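Local atomic coordinates of 3-phytase (Klebsiella pneumoniae, PDB entry 2WNH), a protein that probably hydrolyses phytate (inositol hexakisphosphate), starting at the 3-phosphate, as a member of the histidine acid phosphatase family. Residues B[37-42]-B[206-210]. The protein carries 3 engineered substitutions. Residues are numbered along the deposited sequence.
Sequences AIEAAT and VMANM
Two helices cross here through an apolar interface in the helical part of a histidine acid phosphatase: 37-42, from helix 32-42, and 206-210, from helix 204-219. Residues 37-41 and 206-210 are helical (phi/psi near -65/-40); the segment axes approach to 9.5 Å at a crossing angle of -108°, and the CA atoms pair Ala37 with Val206 (6.5 Å) and Ile38 with Met210 (6.1 Å). Ala37 and Ala41, one turn apart, point toward the other helix and let Val206 come close: its CG1 (chi1 t) lies 4.1 Å from Ala37 CB and 3.7 Å from Ala41 CB. Both helices belong to the alpha domain that accompanies the alpha/beta domain in this family. Ile38 (chi1 p) sets CG2 3.6 Å from Met210 CG and 3.7 Å from Asn209 CB. Met210 (chi1 m, chi2 t, chi3 -94°) places SD 4.0 Å from Thr42 CG2 and CE 4.3 Å from Ala41 CB. No hydrogen bond joins the segments; within its own, Thr42 OG1 donates to Ile38 O (2.9 Å). Ile184 packs on Ala41 and Met210.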
# COMPACT_ATOMS: atom_id res chain seq x y z
N ALA B 37 -17.83 -20.96 -39.37
CA ALA B 37 -17.40 -22.34 -39.62
C ALA B 37 -17.98 -23.33 -38.62
O ALA B 37 -18.47 -24.38 -39.01
CB ALA B 37 -15.88 -22.43 -39.63
N ILE B 38 -17.89 -23.01 -37.33
CA ILE B 38 -18.30 -23.95 -36.30
C ILE B 38 -19.82 -24.07 -36.23
O ILE B 38 -20.34 -25.14 -35.95
CB ILE B 38 -17.65 -23.65 -34.90
CG1 ILE B 38 -18.17 -22.33 -34.29
CG2 ILE B 38 -16.11 -23.69 -35.02
CD1 ILE B 38 -17.56 -22.01 -32.90
N GLU B 39 -20.52 -22.97 -36.49
CA GLU B 39 -21.98 -23.01 -36.50
C GLU B 39 -22.49 -23.79 -37.71
O GLU B 39 -23.46 -24.54 -37.58
CB GLU B 39 -22.57 -21.60 -36.43
CG GLU B 39 -22.41 -21.01 -35.03
CD GLU B 39 -23.04 -19.64 -34.86
OE1 GLU B 39 -23.41 -18.98 -35.87
OE2 GLU B 39 -23.13 -19.21 -33.70
N ALA B 40 -21.80 -23.66 -38.84
CA ALA B 40 -22.14 -24.47 -40.03
C ALA B 40 -21.83 -25.94 -39.80
O ALA B 40 -22.65 -26.81 -40.11
CB ALA B 40 -21.40 -23.95 -41.28
N ALA B 41 -20.65 -26.21 -39.22
CA ALA B 41 -20.20 -27.58 -38.92
C ALA B 41 -21.15 -28.40 -38.05
O ALA B 41 -21.23 -29.63 -38.18
CB ALA B 41 -18.82 -27.54 -38.27
N THR B 42 -21.84 -27.73 -37.13
CA THR B 42 -22.66 -28.43 -36.13
C THR B 42 -24.14 -28.16 -36.32
O THR B 42 -24.97 -28.68 -35.58
CB THR B 42 -22.26 -28.02 -34.69
OG1 THR B 42 -22.37 -26.59 -34.56
CG2 THR B 42 -20.85 -28.46 -34.38
N VAL B 206 -11.71 -27.36 -39.16
CA VAL B 206 -12.88 -26.85 -38.45
C VAL B 206 -13.02 -27.51 -37.07
O VAL B 206 -13.37 -26.85 -36.11
CB VAL B 206 -14.18 -26.93 -39.29
CG1 VAL B 206 -15.37 -26.35 -38.51
CG2 VAL B 206 -14.00 -26.13 -40.59
N MET B 207 -12.72 -28.81 -36.98
CA MET B 207 -12.68 -29.46 -35.67
C MET B 207 -11.71 -28.75 -34.73
O MET B 207 -12.01 -28.57 -33.54
CB MET B 207 -12.32 -30.93 -35.78
CG MET B 207 -13.51 -31.79 -36.20
SD MET B 207 -13.07 -33.52 -36.30
CE MET B 207 -13.22 -33.78 -38.06
N ALA B 208 -10.56 -28.36 -35.26
CA ALA B 208 -9.56 -27.61 -34.48
C ALA B 208 -10.12 -26.25 -34.03
O ALA B 208 -9.87 -25.86 -32.87
CB ALA B 208 -8.27 -27.43 -35.30
N ASN B 209 -10.86 -25.56 -34.90
CA ASN B 209 -11.58 -24.33 -34.53
C ASN B 209 -12.54 -24.59 -33.36
O ASN B 209 -12.69 -23.76 -32.47
CB ASN B 209 -12.45 -23.80 -35.69
CG ASN B 209 -11.67 -23.23 -36.86
OD1 ASN B 209 -12.19 -23.18 -37.99
ND2 ASN B 209 -10.45 -22.75 -36.61
N MET B 210 -13.23 -25.74 -33.40
CA MET B 210 -14.18 -26.08 -32.34
C MET B 210 -13.47 -26.31 -31.00
O MET B 210 -13.90 -25.79 -29.98
CB MET B 210 -15.01 -27.32 -32.74
CG MET B 210 -16.02 -27.04 -33.82
SD MET B 210 -16.90 -28.58 -34.23
CE MET B 210 -15.93 -29.14 -35.59